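Local coordinates for protein RE68036p (Drosophila melanogaster, PDB 1SQH) that is of unknown function but belongs to the acetyltransferase clan and may act as a glycine N-acyltransferase, at residues A[10-15]-A[70-75]. Residues are numbered along the deposited sequence; the frame is centred on the assembly and turned at random.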
loop_
_atom_site.group_PDB
_atom_site.type_symbol
_atom_site.label_atom_id
_atom_site.label_comp_id
_atom_site.label_asym_id
_atom_site.label_seq_id
_atom_site.Cartn_x
_atom_site.Cartn_y
_atom_site.Cartn_z
ATOM N N LEU A 10 -9.743 -20.202 7.433
ATOM C CA LEU A 10 -8.561 -19.620 6.818
ATOM C C LEU A 10 -7.321 -20.364 7.311
ATOM O O LEU A 10 -7.122 -20.525 8.513
ATOM C CB LEU A 10 -8.441 -18.131 7.177
ATOM C CG LEU A 10 -9.463 -17.157 6.576
ATOM C CD1 LEU A 10 -9.196 -15.754 7.081
ATOM C CD2 LEU A 10 -9.383 -17.204 5.050
ATOM N N ARG A 11 -6.492 -20.828 6.382
ATOM C CA ARG A 11 -5.276 -21.536 6.755
ATOM C C ARG A 11 -4.060 -20.723 6.359
ATOM O O ARG A 11 -3.916 -20.328 5.201
ATOM C CB ARG A 11 -5.177 -22.899 6.072
ATOM C CG ARG A 11 -3.951 -23.660 6.557
ATOM C CD ARG A 11 -3.569 -24.843 5.686
ATOM N NE ARG A 11 -2.744 -24.476 4.535
ATOM C CZ ARG A 11 -3.229 -24.205 3.330
ATOM N NH1 ARG A 11 -4.543 -24.255 3.125
ATOM N NH2 ARG A 11 -2.406 -23.927 2.326
ATOM N N PRO A 12 -3.151 -20.486 7.310
ATOM C CA PRO A 12 -1.939 -19.708 7.043
ATOM C C PRO A 12 -1.019 -20.345 6.009
ATOM O O PRO A 12 -0.615 -21.501 6.148
ATOM C CB PRO A 12 -1.289 -19.614 8.420
ATOM C CG PRO A 12 -1.669 -20.924 9.057
ATOM C CD PRO A 12 -3.131 -21.041 8.677
ATOM N N LEU A 13 -0.693 -19.593 4.965
ATOM C CA LEU A 13 0.198 -20.105 3.935
ATOM C C LEU A 13 1.627 -20.000 4.426
ATOM O O LEU A 13 1.980 -19.067 5.139
ATOM C CB LEU A 13 0.050 -19.311 2.637
ATOM C CG LEU A 13 -1.131 -19.653 1.733
ATOM C CD1 LEU A 13 -2.419 -19.352 2.461
ATOM C CD2 LEU A 13 -1.048 -18.844 0.443
ATOM N N SER A 14 2.440 -20.978 4.056
ATOM C CA SER A 14 3.846 -20.985 4.435
ATOM C C SER A 14 4.526 -19.970 3.528
ATOM O O SER A 14 3.904 -19.461 2.595
ATOM C CB SER A 14 4.449 -22.368 4.195
ATOM O OG SER A 14 4.333 -22.728 2.828
ATOM N N ASP A 15 5.789 -19.672 3.796
ATOM C CA ASP A 15 6.521 -18.717 2.967
ATOM C C ASP A 15 6.610 -19.255 1.539
ATOM O O ASP A 15 6.483 -18.509 0.567
ATOM C CB ASP A 15 7.918 -18.481 3.555
ATOM C CG ASP A 15 7.920 -17.419 4.650
ATOM O OD1 ASP A 15 6.840 -17.140 5.236
ATOM O OD2 ASP A 15 9.006 -16.862 4.938
ATOM N N THR A 70 -5.588 -18.900 3.073
ATOM C CA THR A 70 -6.432 -19.365 1.985
ATOM C C THR A 70 -7.444 -20.313 2.585
ATOM O O THR A 70 -7.325 -20.679 3.750
ATOM C CB THR A 70 -5.661 -20.104 0.876
ATOM O OG1 THR A 70 -6.547 -20.307 -0.232
ATOM C CG2 THR A 70 -5.166 -21.462 1.360
ATOM N N HIS A 71 -8.446 -20.694 1.796
ATOM C CA HIS A 71 -9.484 -21.608 2.260
ATOM C C HIS A 71 -8.812 -22.914 2.696
ATOM O O HIS A 71 -8.188 -23.610 1.888
ATOM C CB HIS A 71 -10.487 -21.856 1.129
ATOM C CG HIS A 71 -11.745 -22.541 1.568
ATOM N ND1 HIS A 71 -11.743 -23.701 2.312
ATOM C CD2 HIS A 71 -13.048 -22.248 1.332
ATOM C CE1 HIS A 71 -12.988 -24.095 2.515
ATOM N NE2 HIS A 71 -13.799 -23.231 1.929
ATOM N N ARG A 72 -8.935 -23.232 3.982
ATOM C CA ARG A 72 -8.329 -24.432 4.563
ATOM C C ARG A 72 -8.656 -25.728 3.815
ATOM O O ARG A 72 -7.886 -26.689 3.872
ATOM C CB ARG A 72 -8.735 -24.543 6.040
ATOM C CG ARG A 72 -8.226 -25.782 6.778
ATOM C CD ARG A 72 -8.170 -25.523 8.278
ATOM N NE ARG A 72 -6.965 -24.774 8.629
ATOM C CZ ARG A 72 -6.823 -24.029 9.720
ATOM N NH1 ARG A 72 -7.817 -23.919 10.586
ATOM N NH2 ARG A 72 -5.681 -23.388 9.947
ATOM N N ARG A 73 -9.781 -25.749 3.107
ATOM C CA ARG A 73 -10.180 -26.926 2.351
ATOM C C ARG A 73 -10.264 -26.621 0.859
ATOM O O ARG A 73 -11.087 -27.195 0.146
ATOM C CB ARG A 73 -11.537 -27.436 2.837
ATOM C CG ARG A 73 -11.607 -27.690 4.332
ATOM C CD ARG A 73 -12.883 -28.439 4.676
ATOM N NE ARG A 73 -14.059 -27.769 4.127
ATOM C CZ ARG A 73 -14.539 -26.619 4.581
ATOM N NH1 ARG A 73 -13.948 -26.011 5.603
ATOM N NH2 ARG A 73 -15.602 -26.069 4.004
ATOM N N GLY A 74 -9.416 -25.711 0.391
ATOM C CA GLY A 74 -9.409 -25.363 -1.019
ATOM C C GLY A 74 -7.983 -25.293 -1.528
ATOM O O GLY A 74 -7.041 -25.388 -0.739
ATOM N N ASN A 75 -7.809 -25.148 -2.837
ATOM C CA ASN A 75 -6.464 -25.050 -3.400
ATOM C C ASN A 75 -6.226 -23.596 -3.804
ATOM O O ASN A 75 -6.861 -23.089 -4.728
ATOM C CB ASN A 75 -6.309 -25.952 -4.628
ATOM C CG ASN A 75 -4.856 -26.193 -4.980
ATOM O OD1 ASN A 75 -4.055 -25.266 -4.999
ATOM N ND2 ASN A 75 -4.510 -27.438 -5.260
HETATM O O HOH W 1 -4.402 -24.596 -0.416
#
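Arg11 and Thr70 form an antiparallel hydrogen-bonded pair where the short edge strand 10-12 joins strand 67-71, at the outer end of a mixed sheet in a chain with two acetyltransferase-clan sequence families. Arg11 N gives Thr70 O a nearly straight bond of 2.8 Å, and Thr70 N returns a more bent one to Arg11 O. Both side chains rise from the same face, side by side. Arg11 has CG anti to the backbone N (chi1 -176°), and its chain bends at chi3 (84°). Its NH1 lies 3.4 Å from Thr70 CG2, while NH2 makes a salt bridge with Glu17 on helix 15-29. Thr70 OG1 bonds to Thr81 O, and CG2, between the backbone N and the carbonyl carbon, meets Leu13 CD1, which arrives crosswise at 3.6 Å. The strand runs directly into a type I turn, His71 to Gly74, and Arg72 reaches back across strand 10-12. Its NE packs 3.6 Å from Arg11 CB, and its guanidinium lays one face over Leu10 O, off centre. The two guanidinium planes stand 47° apart. An alanine in place of Arg72 would probably leave Arg11 CB and CG less covered and Leu10 O without the flat cation across it. The same nitrogen that comes closest to Leu10 O, Arg72 NH2, lies 3.7 Å from Pro12 CD.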